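Local coordinates for putative membrane anchored protein (Corynebacterium diphtheriae, PDB 3LSO), which is of unknown function but, as a putative membrane-anchored protein with an all-beta region, is probably exported and acts at the bacterial cell surface, at residues T153-K158 / D181-T186; I94-G99 / K158-N163; T25-V30 / N48-F53; G64-I69 / T141-A146; G99-L104 / A146-T151. All coordinates share one frame; numbering follows the deposited sequence.

Contact 1: residues T153-K158 / D181-T186; sequences TFIPEK and DKPFAT
The ring of Phe-184 sits at the start of the pairing between strands 150-167 and 185-190. Its CG lies anti to the carbonyl carbon (chi1 -53°), which lays the ring along the chain of 153-158. CB and CG pass near Phe-154 O, and Phe-184 CD2 comes closest to that oxygen, 3.5 Å from it. Further out, CE2 of Phe-184 lies 3.7 Å from Pro-156 CA, and CZ of the same ring meets Pro-156 CB at 3.7 Å, the proline ring crossing obliquely. The backbone holds this arrangement with two bonds: Phe-184 N gives to Phe-154 O (2.9 Å), and Phe-154 N gives to Ala-185 O (3.1 Å, 161° at the hydrogen). Away from the ring, Ile-155 CD1 rests on Pro-183 CB at 3.7 Å, the two side chains lying side by side. In this DIP2116-like N-terminal domain, an E-set member, strand 150-167 thus runs antiparallel to 185-190, while Phe-184 also meets the ring of Phe-53 nearly parallel and touches Ile-96 of strand 87-97.

Contact 2: residues I94-G99 / K158-N163; sequences IRINVG and KTILTN
Arg-95 NH1 is held by two hydrogen bonds, one to Thr-159 O at 3.1 Å and one to a water at 2.9 Å, with a long, weak ion pair to Glu-157 OE1 as a third partner. This is an antiparallel strand pair, one strand of which carries, toward strand 170-177, a classic beta bulge: Ile-160 and Leu-161 both face Cys-176, the residue disulfide-bonded to Cys-32. Arg-95 CG lies beside the backbone N, chi2 is extended and the chain bends at chi3 (71°), which brings the guanidinium to Thr-159. Thr-159 O then lies in the guanidinium plane and receives NH1 on a lone pair, in a nearly straight bond (163°). The same water accepts from Thr-159 N at 3.0 Å, so one residue is engaged through both its N-H and its C=O. Ile-160 O is approached differently: Arg-95 N donates to it at 2.9 Å from above the carbonyl plane, and Ile-94 CA adds a C-H...O contact. At the other end of 94-99, Asn-97 OD1 accepts from Gly-99 N in an Asx turn just where the strand ends. Buried Ile-96 and Ile-160 lie alongside each other, and their CD1 methyls meet at 3.8 Å.

Contact 3: residues T25-V30 / N48-F53; sequences TVTSDV and NFSAEF
The beta hairpin formed by strands 25-36 and 41-54 is represented here by its open end, where pairing is intermittent. Val-26 N donates to Ala-51 O at 2.8 Å, in the plane of the carbonyl, and Phe-49 N donates to Ser-28 O at 3.1 Å, from about 31° above the carbonyl plane. Between these two bonds Thr-27 CA turns its hydrogen to Phe-49 O (3.5 Å), and the CG2 methyl of Thr-27, anti to its carbonyl carbon, lies against Ser-50 CB. Within the E-set type N-terminal domain the hairpin has a polar face and a buried one. On the polar face Asp-29 and Asn-48 run side by side: ND2 of Asn-48 gives a weak, bent bond to OD1 of Asp-29 (2.8 Å, 129°), the carboxylate and amide planes being turned 68° apart. At the other end of the same face, Thr-25 CB and Glu-52 CB touch at 3.9 Å. Buried Val-30 crosses Phe-49 obliquely, its CG1 meeting Phe-49 CB at 3.9 Å and its CG2 lying 3.6 Å from Asn-48 N. Asp-29 O also takes a hydrogen bond from Thr-178 OG1, while the Phe-49 side chain continues inward to Ile-160 and Leu-161.

Contact 4: residues G64-I69 / T141-A146; sequences GFDALI and TVRLQA
Gly-64 leaves a hollow in the sheet surface, and the guanidinium of Arg-143 fills it. The arginine stretches, extended from CG to NE, across strand 64-69 until one face of its flat head lies over Gly-64 C and Phe-65 N, NH2 of Arg-143 standing 3.7 Å from Gly-64 C. At the edge of the guanidinium, Arg-143 NH1 makes a salt bridge to Asp-66 OD1 (3.0 Å), as a weak hydrogen bond. On the buried face the bump is Phe-65: with CG between the backbone N and the carbonyl carbon (chi1 63°), the ring folds back so that one face covers Leu-144 O and CZ meets Leu-144 CB at 4.0 Å. Small Ala-67 beside it faces Val-142, whose CG2 meets Ile-69 CD1 at 4.0 Å. Beneath this relief, regular antiparallel bonding includes Ala-67 N to Val-142 O (2.8 Å, almost straight at 177°). Strand 64-77 is thereby paired with 132-146, with strand 41-54 on its other edge; 102-104 borders 132-146, and Leu-144 packs on Val-102 and Leu-104.

Contact 5: residues G99-L104 / A146-T151; sequences GKNVKL and ALTEGT
Asn-101 pairs its amide with the backbone of Thr-148 through both of its polar atoms. Asn-101 OD1 accepts from Thr-148 N at 3.3 Å, in the amide carbonyl plane and nearly straight (166°), while its ND2 gives to Thr-148 O at 3.3 Å, with that oxygen in the plane of the amide. The main chain adds the shortest link: Leu-147 N donates to Asn-101 O at 3.0 Å, from well above the carbonyl plane, and Ala-146 CA brings a C-H...O contact to that oxygen. Thr-148 OG1 adds a weak bond to the side-chain OD1. With Asn-101 CG anti to the backbone N (chi1 -170°), the side chain is carried across to the turn, and two donors together with one acceptor fix the rotation of its flat group. Outward from these bonds, Leu-147 drapes its branches over the 99-104 backbone. Leu-147 CG lies 3.4 Å from Asn-101 O, its CD1 reaches Lys-100 O at 3.7 Å, and its CD2 rests against the aliphatic chain of Lys-103, 3.7 Å from CD. Gly-150, at phi 142°, adopts a conformation that a side chain would clash with, where strand 150-167 begins. The contact thus ties the connection between strands 87-97 and 102-104 to the turn joining 132-146 to 150-167; Val-102 packs on Leu-144 and Leu-113, and Gly-150 bonds through its backbone to Val-189 of strand 185-190.

Overall arrangement
All five N-terminal contacts show how position in a beta fold shapes chemistry. Contact 2, the most buried, joins an isoleucine pair with a guanidinium-to-carbonyl bond, whereas contact 4, the most regularly paired, carries a salt bridge at its rim. Contact 5, where most touching residues are exposed, closes turns with an asparagine amide and meets contact 4 at the shared Ala-146. Contacts 1, 2 and 5 all use strand 150-167; contacts 1 and 2 are linked by a probable hydrogen bond from Asn-97 N to Ile-155 O. Contact 3 packs on contacts 1, 2 and 4: Val-30 on Ile-160, and Phe-53 on Phe-184, Ile-96 and Ile-69. Contacts 3 and 5 stand farthest apart, centres about 23 Å.

Contact 1: residues T153-K158 / D181-T186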
# COMPACT_ATOMS: atom_id res chain seq x y z
N THR B 153 -12.25 -21.76 3.13
CA THR B 153 -12.15 -22.86 4.10
C THR B 153 -12.56 -24.19 3.49
O THR B 153 -13.69 -24.37 3.01
CB THR B 153 -12.95 -22.56 5.40
OG1 THR B 153 -12.70 -21.22 5.83
CG2 THR B 153 -12.52 -23.52 6.50
N PHE B 154 -11.62 -25.14 3.51
CA PHE B 154 -11.82 -26.42 2.85
C PHE B 154 -12.12 -27.55 3.84
O PHE B 154 -11.21 -28.25 4.29
CB PHE B 154 -10.63 -26.77 1.95
CG PHE B 154 -10.50 -25.90 0.71
CD1 PHE B 154 -11.48 -24.97 0.36
CD2 PHE B 154 -9.40 -26.05 -0.13
CE1 PHE B 154 -11.35 -24.18 -0.78
CE2 PHE B 154 -9.26 -25.26 -1.27
CZ PHE B 154 -10.24 -24.33 -1.60
N ILE B 155 -13.41 -27.72 4.16
CA ILE B 155 -13.91 -28.81 4.99
C ILE B 155 -14.05 -30.05 4.11
O ILE B 155 -14.26 -29.91 2.92
CB ILE B 155 -15.33 -28.46 5.55
CG1 ILE B 155 -15.37 -27.03 6.11
CG2 ILE B 155 -15.80 -29.47 6.61
CD1 ILE B 155 -14.31 -26.72 7.15
N PRO B 156 -13.93 -31.26 4.69
CA PRO B 156 -14.41 -32.43 3.92
C PRO B 156 -15.94 -32.44 3.82
O PRO B 156 -16.62 -31.80 4.62
CB PRO B 156 -13.92 -33.64 4.74
CG PRO B 156 -13.58 -33.10 6.09
CD PRO B 156 -13.18 -31.66 5.90
N GLU B 157 -16.47 -33.15 2.83
CA GLU B 157 -17.90 -33.35 2.72
C GLU B 157 -18.29 -34.57 3.55
O GLU B 157 -17.50 -35.48 3.72
CB GLU B 157 -18.32 -33.52 1.26
CG GLU B 157 -18.80 -32.20 0.57
CD GLU B 157 -20.19 -31.75 1.03
OE1 GLU B 157 -20.96 -32.59 1.57
OE2 GLU B 157 -20.53 -30.55 0.86
N LYS B 158 -19.50 -34.56 4.10
CA LYS B 158 -20.00 -35.69 4.88
C LYS B 158 -19.76 -37.01 4.13
O LYS B 158 -19.30 -37.98 4.73
CB LYS B 158 -21.47 -35.48 5.26
CG LYS B 158 -22.10 -36.59 6.12
CD LYS B 158 -21.79 -36.41 7.61
CE LYS B 158 -22.25 -37.63 8.44
NZ LYS B 158 -23.58 -37.41 9.08
N ASP B 181 -14.60 -32.17 10.75
CA ASP B 181 -14.86 -30.74 10.60
C ASP B 181 -13.54 -30.05 10.40
O ASP B 181 -13.50 -28.89 9.99
CB ASP B 181 -15.47 -30.14 11.88
CG ASP B 181 -16.68 -30.91 12.38
OD1 ASP B 181 -17.53 -31.29 11.54
OD2 ASP B 181 -16.79 -31.11 13.62
N LYS B 182 -12.47 -30.75 10.74
CA LYS B 182 -11.14 -30.15 10.74
C LYS B 182 -10.67 -30.01 9.30
O LYS B 182 -10.58 -31.00 8.57
CB LYS B 182 -10.16 -30.93 11.63
CG LYS B 182 -10.49 -30.76 13.12
CD LYS B 182 -9.42 -31.33 14.04
CE LYS B 182 -9.90 -31.33 15.48
NZ LYS B 182 -8.89 -31.95 16.36
N PRO B 183 -10.41 -28.75 8.88
CA PRO B 183 -10.26 -28.35 7.48
C PRO B 183 -8.87 -28.59 6.90
O PRO B 183 -7.87 -28.28 7.54
CB PRO B 183 -10.58 -26.84 7.51
CG PRO B 183 -10.89 -26.49 9.00
CD PRO B 183 -10.27 -27.59 9.79
N PHE B 184 -8.82 -29.13 5.69
CA PHE B 184 -7.56 -29.41 4.99
C PHE B 184 -6.70 -28.17 4.80
O PHE B 184 -5.46 -28.26 4.79
CB PHE B 184 -7.83 -30.06 3.63
CG PHE B 184 -8.71 -31.28 3.69
CD1 PHE B 184 -8.29 -32.43 4.38
CD2 PHE B 184 -9.95 -31.29 3.07
CE1 PHE B 184 -9.09 -33.56 4.46
CE2 PHE B 184 -10.76 -32.42 3.15
CZ PHE B 184 -10.33 -33.56 3.84
N ALA B 185 -7.35 -27.01 4.62
CA ALA B 185 -6.61 -25.76 4.48
C ALA B 185 -7.46 -24.48 4.57
O ALA B 185 -8.67 -24.48 4.33
CB ALA B 185 -5.76 -25.76 3.21
N THR B 186 -6.77 -23.41 4.95
CA THR B 186 -7.33 -22.08 4.95
C THR B 186 -6.50 -21.21 4.01
O THR B 186 -5.27 -21.32 3.97
CB THR B 186 -7.37 -21.51 6.39
OG1 THR B 186 -8.67 -21.71 6.95
CG2 THR B 186 -7.03 -20.02 6.42

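Contact 2: residues I94-G99 / K158-N163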
# COMPACT_ATOMS: atom_id res chain seq x y z
N ILE B 94 -14.01 -37.73 -5.16
CA ILE B 94 -13.58 -37.16 -3.88
C ILE B 94 -14.30 -35.84 -3.73
O ILE B 94 -14.28 -35.01 -4.64
CB ILE B 94 -12.09 -36.89 -3.87
CG1 ILE B 94 -11.35 -38.18 -4.17
CG2 ILE B 94 -11.66 -36.34 -2.51
CD1 ILE B 94 -10.00 -37.95 -4.83
N ARG B 95 -14.95 -35.64 -2.59
CA ARG B 95 -15.81 -34.49 -2.43
C ARG B 95 -15.35 -33.63 -1.29
O ARG B 95 -15.26 -34.07 -0.13
CB ARG B 95 -17.24 -34.96 -2.25
CG ARG B 95 -17.64 -35.89 -3.36
CD ARG B 95 -19.00 -36.44 -3.18
NE ARG B 95 -20.03 -35.43 -3.41
CZ ARG B 95 -20.80 -34.95 -2.45
NH1 ARG B 95 -20.66 -35.37 -1.19
NH2 ARG B 95 -21.71 -34.03 -2.75
N ILE B 96 -15.02 -32.39 -1.62
CA ILE B 96 -14.49 -31.46 -0.65
C ILE B 96 -15.48 -30.32 -0.62
O ILE B 96 -15.98 -29.92 -1.67
CB ILE B 96 -13.09 -30.93 -1.06
CG1 ILE B 96 -12.09 -32.07 -1.31
CG2 ILE B 96 -12.53 -29.93 -0.05
CD1 ILE B 96 -11.97 -33.06 -0.20
N ASN B 97 -15.78 -29.83 0.58
CA ASN B 97 -16.54 -28.61 0.74
C ASN B 97 -15.59 -27.44 0.54
O ASN B 97 -14.62 -27.30 1.28
CB ASN B 97 -17.18 -28.54 2.13
CG ASN B 97 -18.22 -27.44 2.26
OD1 ASN B 97 -18.23 -26.45 1.53
ND2 ASN B 97 -19.11 -27.60 3.23
N VAL B 98 -15.85 -26.61 -0.47
CA VAL B 98 -14.99 -25.46 -0.72
C VAL B 98 -15.68 -24.13 -0.50
O VAL B 98 -15.04 -23.10 -0.59
CB VAL B 98 -14.35 -25.47 -2.13
CG1 VAL B 98 -13.45 -26.68 -2.30
CG2 VAL B 98 -15.43 -25.41 -3.21
N GLY B 99 -16.97 -24.16 -0.21
CA GLY B 99 -17.73 -22.93 -0.04
C GLY B 99 -17.98 -22.23 -1.36
O GLY B 99 -17.44 -22.60 -2.40
N LYS B 158 -19.50 -34.56 4.10
CA LYS B 158 -20.00 -35.69 4.88
C LYS B 158 -19.76 -37.01 4.13
O LYS B 158 -19.30 -37.98 4.73
CB LYS B 158 -21.47 -35.48 5.26
CG LYS B 158 -22.10 -36.59 6.12
CD LYS B 158 -21.79 -36.41 7.61
CE LYS B 158 -22.25 -37.63 8.44
NZ LYS B 158 -23.58 -37.41 9.08
N THR B 159 -20.07 -37.04 2.83
CA THR B 159 -19.73 -38.17 1.97
C THR B 159 -18.48 -37.82 1.19
O THR B 159 -18.53 -37.29 0.08
CB THR B 159 -20.89 -38.55 0.99
OG1 THR B 159 -22.09 -38.77 1.74
CG2 THR B 159 -20.54 -39.81 0.22
N ILE B 160 -17.35 -38.15 1.79
CA ILE B 160 -16.06 -37.71 1.29
C ILE B 160 -15.64 -38.45 0.03
O ILE B 160 -14.87 -37.94 -0.78
CB ILE B 160 -14.96 -37.81 2.39
CG1 ILE B 160 -13.58 -37.56 1.82
CG2 ILE B 160 -14.97 -39.15 3.04
CD1 ILE B 160 -13.22 -36.11 1.78
N LEU B 161 -16.16 -39.65 -0.16
CA LEU B 161 -15.64 -40.50 -1.22
C LEU B 161 -16.68 -41.50 -1.70
O LEU B 161 -17.34 -42.15 -0.88
CB LEU B 161 -14.39 -41.21 -0.71
CG LEU B 161 -13.44 -41.90 -1.67
CD1 LEU B 161 -12.01 -41.72 -1.16
CD2 LEU B 161 -13.79 -43.39 -1.83
N THR B 162 -16.85 -41.58 -3.02
CA THR B 162 -17.67 -42.62 -3.63
C THR B 162 -16.90 -43.17 -4.80
O THR B 162 -16.23 -42.41 -5.52
CB THR B 162 -18.98 -42.08 -4.23
OG1 THR B 162 -18.69 -41.31 -5.40
CG2 THR B 162 -19.80 -41.26 -3.22
N ASN B 163 -16.99 -44.47 -5.01
CA ASN B 163 -16.45 -45.06 -6.21
C ASN B 163 -17.37 -46.15 -6.70
O ASN B 163 -18.34 -46.52 -6.01
CB ASN B 163 -15.02 -45.59 -6.00
CG ASN B 163 -14.99 -46.91 -5.29
OD1 ASN B 163 -15.28 -46.99 -4.09
ND2 ASN B 163 -14.65 -47.96 -6.01
O HOH W 1 -22.02 -35.27 1.42

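Contact 3: residues T25-V30 / N48-F53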
# COMPACT_ATOMS: atom_id res chain seq x y z
N THR B 25 -0.89 -31.83 6.73
CA THR B 25 -1.50 -33.10 6.24
C THR B 25 -2.67 -33.67 7.08
O THR B 25 -2.46 -34.17 8.19
CB THR B 25 -0.41 -34.23 6.05
OG1 THR B 25 -1.04 -35.52 5.95
CG2 THR B 25 0.64 -34.24 7.22
N VAL B 26 -3.90 -33.64 6.53
CA VAL B 26 -5.10 -33.87 7.36
C VAL B 26 -5.86 -35.22 7.16
O VAL B 26 -6.61 -35.38 6.20
CB VAL B 26 -6.08 -32.65 7.33
CG1 VAL B 26 -6.99 -32.67 8.57
CG2 VAL B 26 -5.31 -31.33 7.27
N THR B 27 -5.67 -36.14 8.11
CA THR B 27 -6.31 -37.48 8.09
C THR B 27 -7.61 -37.51 8.91
O THR B 27 -7.86 -36.63 9.74
CB THR B 27 -5.40 -38.57 8.70
OG1 THR B 27 -5.33 -38.36 10.12
CG2 THR B 27 -3.99 -38.53 8.13
N SER B 28 -8.41 -38.55 8.70
CA SER B 28 -9.75 -38.64 9.30
C SER B 28 -10.46 -39.96 9.01
O SER B 28 -10.41 -40.47 7.90
CB SER B 28 -10.63 -37.49 8.81
OG SER B 28 -10.63 -37.41 7.39
N ASP B 29 -11.16 -40.47 10.02
CA ASP B 29 -11.88 -41.73 9.96
C ASP B 29 -13.01 -41.70 8.95
O ASP B 29 -13.81 -40.77 8.93
CB ASP B 29 -12.44 -42.07 11.34
CG ASP B 29 -11.35 -42.32 12.36
OD1 ASP B 29 -10.20 -42.55 11.93
OD2 ASP B 29 -11.64 -42.29 13.57
N VAL B 30 -13.07 -42.74 8.11
CA VAL B 30 -14.17 -42.92 7.16
C VAL B 30 -14.92 -44.19 7.46
O VAL B 30 -14.37 -45.12 8.05
CB VAL B 30 -13.70 -42.95 5.67
CG1 VAL B 30 -13.35 -41.58 5.21
CG2 VAL B 30 -12.51 -43.85 5.48
N ASN B 48 -9.55 -45.12 7.07
CA ASN B 48 -8.86 -43.83 7.24
C ASN B 48 -8.46 -43.20 5.91
O ASN B 48 -8.00 -43.90 5.01
CB ASN B 48 -7.62 -43.99 8.13
CG ASN B 48 -7.92 -43.75 9.61
OD1 ASN B 48 -7.90 -44.68 10.42
ND2 ASN B 48 -8.22 -42.50 9.95
N PHE B 49 -8.63 -41.88 5.80
CA PHE B 49 -8.40 -41.14 4.55
C PHE B 49 -7.47 -39.97 4.78
O PHE B 49 -7.86 -38.96 5.37
CB PHE B 49 -9.73 -40.62 4.03
CG PHE B 49 -9.61 -39.72 2.82
CD1 PHE B 49 -9.46 -40.27 1.54
CD2 PHE B 49 -9.68 -38.34 2.95
CE1 PHE B 49 -9.37 -39.44 0.40
CE2 PHE B 49 -9.59 -37.50 1.81
CZ PHE B 49 -9.43 -38.06 0.54
N SER B 50 -6.24 -40.10 4.29
CA SER B 50 -5.20 -39.09 4.53
C SER B 50 -4.82 -38.29 3.27
O SER B 50 -4.48 -38.86 2.24
CB SER B 50 -3.96 -39.74 5.15
OG SER B 50 -3.50 -40.82 4.37
N ALA B 51 -4.89 -36.96 3.38
CA ALA B 51 -4.55 -36.07 2.27
C ALA B 51 -3.86 -34.78 2.73
O ALA B 51 -4.14 -34.26 3.81
CB ALA B 51 -5.77 -35.75 1.45
N GLU B 52 -2.97 -34.28 1.88
CA GLU B 52 -2.24 -33.03 2.14
C GLU B 52 -2.55 -32.02 1.04
O GLU B 52 -2.29 -32.25 -0.15
CB GLU B 52 -0.74 -33.31 2.23
CG GLU B 52 0.13 -32.07 2.14
CD GLU B 52 1.58 -32.32 2.53
OE1 GLU B 52 2.04 -33.49 2.48
OE2 GLU B 52 2.27 -31.33 2.88
N PHE B 53 -3.13 -30.89 1.44
CA PHE B 53 -3.49 -29.83 0.52
C PHE B 53 -2.43 -28.73 0.52
O PHE B 53 -2.51 -27.76 1.29
CB PHE B 53 -4.85 -29.25 0.93
CG PHE B 53 -6.03 -29.92 0.27
CD1 PHE B 53 -6.42 -31.20 0.64
CD2 PHE B 53 -6.78 -29.25 -0.70
CE1 PHE B 53 -7.52 -31.79 0.03
CE2 PHE B 53 -7.88 -29.85 -1.31
CZ PHE B 53 -8.25 -31.11 -0.95

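Contact 4: residues G64-I69 / T141-A146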
# COMPACT_ATOMS: atom_id res chain seq x y z
N GLY B 64 -5.82 -16.64 -10.57
CA GLY B 64 -5.69 -18.08 -10.57
C GLY B 64 -4.55 -18.56 -9.68
O GLY B 64 -3.55 -17.86 -9.51
N PHE B 65 -4.72 -19.75 -9.12
CA PHE B 65 -3.70 -20.39 -8.27
C PHE B 65 -3.90 -21.90 -8.22
O PHE B 65 -4.97 -22.41 -8.54
CB PHE B 65 -3.70 -19.78 -6.86
CG PHE B 65 -4.99 -19.99 -6.10
CD1 PHE B 65 -5.14 -21.08 -5.24
CD2 PHE B 65 -6.06 -19.10 -6.25
CE1 PHE B 65 -6.31 -21.28 -4.54
CE2 PHE B 65 -7.25 -19.29 -5.56
CZ PHE B 65 -7.37 -20.38 -4.70
N ASP B 66 -2.86 -22.61 -7.77
CA ASP B 66 -2.81 -24.06 -7.82
C ASP B 66 -2.88 -24.70 -6.44
O ASP B 66 -2.17 -24.30 -5.52
CB ASP B 66 -1.51 -24.49 -8.51
CG ASP B 66 -1.42 -23.98 -9.93
OD1 ASP B 66 -2.31 -24.34 -10.73
OD2 ASP B 66 -0.48 -23.21 -10.26
N ALA B 67 -3.75 -25.71 -6.31
CA ALA B 67 -3.80 -26.57 -5.13
C ALA B 67 -3.22 -27.94 -5.48
O ALA B 67 -3.72 -28.63 -6.37
CB ALA B 67 -5.21 -26.70 -4.63
N LEU B 68 -2.14 -28.32 -4.80
CA LEU B 68 -1.55 -29.65 -4.97
C LEU B 68 -2.05 -30.63 -3.88
O LEU B 68 -1.78 -30.45 -2.68
CB LEU B 68 -0.01 -29.59 -5.05
CG LEU B 68 0.79 -30.90 -5.30
CD1 LEU B 68 0.52 -31.53 -6.68
CD2 LEU B 68 2.31 -30.73 -5.08
N ILE B 69 -2.79 -31.65 -4.30
CA ILE B 69 -3.30 -32.65 -3.37
C ILE B 69 -2.50 -33.94 -3.46
O ILE B 69 -2.50 -34.62 -4.49
CB ILE B 69 -4.79 -32.95 -3.64
CG1 ILE B 69 -5.63 -31.66 -3.55
CG2 ILE B 69 -5.28 -34.02 -2.67
CD1 ILE B 69 -6.96 -31.72 -4.28
N THR B 141 -3.49 -31.77 -9.25
CA THR B 141 -3.37 -30.32 -9.28
C THR B 141 -4.70 -29.70 -9.66
O THR B 141 -5.18 -29.91 -10.77
CB THR B 141 -2.33 -29.85 -10.32
OG1 THR B 141 -1.22 -30.77 -10.35
CG2 THR B 141 -1.84 -28.45 -9.97
N VAL B 142 -5.28 -28.94 -8.75
CA VAL B 142 -6.50 -28.19 -9.05
C VAL B 142 -6.19 -26.71 -9.21
O VAL B 142 -5.57 -26.10 -8.34
CB VAL B 142 -7.57 -28.33 -7.95
CG1 VAL B 142 -8.83 -27.61 -8.35
CG2 VAL B 142 -7.88 -29.80 -7.65
N ARG B 143 -6.63 -26.11 -10.31
CA ARG B 143 -6.51 -24.67 -10.46
C ARG B 143 -7.82 -23.96 -10.13
O ARG B 143 -8.88 -24.28 -10.65
CB ARG B 143 -6.03 -24.31 -11.86
CG ARG B 143 -5.58 -22.87 -11.99
CD ARG B 143 -4.75 -22.67 -13.23
NE ARG B 143 -4.27 -21.29 -13.32
CZ ARG B 143 -3.21 -20.81 -12.67
NH1 ARG B 143 -2.49 -21.60 -11.87
NH2 ARG B 143 -2.87 -19.54 -12.82
N LEU B 144 -7.73 -22.99 -9.23
CA LEU B 144 -8.89 -22.23 -8.81
C LEU B 144 -8.57 -20.74 -8.81
O LEU B 144 -7.40 -20.34 -8.77
CB LEU B 144 -9.28 -22.66 -7.40
CG LEU B 144 -9.46 -24.15 -7.05
CD1 LEU B 144 -9.28 -24.40 -5.57
CD2 LEU B 144 -10.80 -24.67 -7.52
N GLN B 145 -9.62 -19.93 -8.88
CA GLN B 145 -9.51 -18.53 -8.48
C GLN B 145 -10.63 -18.16 -7.51
O GLN B 145 -11.73 -18.71 -7.58
CB GLN B 145 -9.47 -17.59 -9.70
CG GLN B 145 -10.59 -17.80 -10.71
CD GLN B 145 -10.53 -16.79 -11.85
OE1 GLN B 145 -9.60 -16.81 -12.66
NE2 GLN B 145 -11.54 -15.92 -11.92
N ALA B 146 -10.32 -17.25 -6.58
CA ALA B 146 -11.32 -16.76 -5.65
C ALA B 146 -12.08 -15.60 -6.27
O ALA B 146 -11.53 -14.86 -7.09
CB ALA B 146 -10.66 -16.34 -4.39

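Contact 5: residues G99-L104 / A146-T151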
# COMPACT_ATOMS: atom_id res chain seq x y z
N GLY B 99 -16.97 -24.16 -0.21
CA GLY B 99 -17.73 -22.93 -0.04
C GLY B 99 -17.98 -22.23 -1.36
O GLY B 99 -17.44 -22.60 -2.40
N LYS B 100 -18.80 -21.19 -1.32
CA LYS B 100 -19.29 -20.57 -2.55
C LYS B 100 -18.44 -19.41 -3.09
O LYS B 100 -18.89 -18.69 -3.96
CB LYS B 100 -20.78 -20.16 -2.39
CG LYS B 100 -21.76 -21.33 -2.63
CD LYS B 100 -23.03 -21.26 -1.77
CE LYS B 100 -23.60 -22.67 -1.51
NZ LYS B 100 -24.87 -22.66 -0.73
N ASN B 101 -17.21 -19.27 -2.60
CA ASN B 101 -16.34 -18.12 -2.93
C ASN B 101 -15.25 -18.44 -3.96
O ASN B 101 -14.26 -17.70 -4.10
CB ASN B 101 -15.74 -17.59 -1.62
CG ASN B 101 -15.01 -16.25 -1.78
OD1 ASN B 101 -15.26 -15.46 -2.71
ND2 ASN B 101 -14.11 -15.98 -0.83
N VAL B 102 -15.44 -19.52 -4.70
CA VAL B 102 -14.39 -20.04 -5.57
C VAL B 102 -14.96 -20.68 -6.85
O VAL B 102 -16.07 -21.23 -6.84
CB VAL B 102 -13.52 -21.06 -4.80
CG1 VAL B 102 -14.13 -22.42 -4.88
CG2 VAL B 102 -12.11 -21.10 -5.32
N LYS B 103 -14.21 -20.58 -7.94
CA LYS B 103 -14.54 -21.24 -9.19
C LYS B 103 -13.27 -21.85 -9.84
O LYS B 103 -12.14 -21.45 -9.52
CB LYS B 103 -15.28 -20.29 -10.14
CG LYS B 103 -14.40 -19.30 -10.89
CD LYS B 103 -15.23 -18.26 -11.62
CE LYS B 103 -14.45 -17.65 -12.80
NZ LYS B 103 -14.80 -16.22 -13.04
N LEU B 104 -13.46 -22.82 -10.73
CA LEU B 104 -12.36 -23.45 -11.48
C LEU B 104 -11.80 -22.51 -12.54
O LEU B 104 -12.55 -21.81 -13.21
CB LEU B 104 -12.84 -24.73 -12.15
CG LEU B 104 -13.48 -25.76 -11.21
CD1 LEU B 104 -14.46 -26.70 -11.92
CD2 LEU B 104 -12.41 -26.55 -10.53
N ALA B 146 -10.32 -17.25 -6.58
CA ALA B 146 -11.32 -16.76 -5.65
C ALA B 146 -12.08 -15.60 -6.27
O ALA B 146 -11.53 -14.86 -7.09
CB ALA B 146 -10.66 -16.34 -4.39
N LEU B 147 -13.35 -15.45 -5.90
CA LEU B 147 -14.23 -14.52 -6.59
C LEU B 147 -14.15 -13.13 -6.00
O LEU B 147 -13.93 -12.15 -6.73
CB LEU B 147 -15.68 -15.00 -6.55
CG LEU B 147 -15.95 -16.48 -6.84
CD1 LEU B 147 -17.44 -16.77 -6.82
CD2 LEU B 147 -15.34 -16.88 -8.16
N THR B 148 -14.32 -13.05 -4.69
CA THR B 148 -14.24 -11.78 -3.94
C THR B 148 -13.41 -11.99 -2.68
O THR B 148 -13.32 -13.11 -2.17
CB THR B 148 -15.65 -11.26 -3.56
OG1 THR B 148 -16.37 -12.29 -2.87
CG2 THR B 148 -16.43 -10.85 -4.81
N GLU B 149 -12.81 -10.91 -2.19
CA GLU B 149 -11.90 -10.94 -1.04
C GLU B 149 -12.50 -11.63 0.19
O GLU B 149 -13.72 -11.67 0.36
CB GLU B 149 -11.43 -9.52 -0.67
CG GLU B 149 -12.51 -8.64 -0.02
CD GLU B 149 -12.03 -7.25 0.38
OE1 GLU B 149 -10.91 -6.84 -0.02
OE2 GLU B 149 -12.77 -6.55 1.12
N GLY B 150 -11.64 -12.16 1.06
CA GLY B 150 -12.10 -12.84 2.26
C GLY B 150 -11.30 -14.07 2.65
O GLY B 150 -10.07 -14.03 2.73
N THR B 151 -12.02 -15.16 2.91
CA THR B 151 -11.40 -16.37 3.45
C THR B 151 -11.94 -17.60 2.75
O THR B 151 -13.13 -17.67 2.43
CB THR B 151 -11.67 -16.51 4.97
OG1 THR B 151 -11.38 -15.27 5.63
CG2 THR B 151 -10.81 -17.60 5.58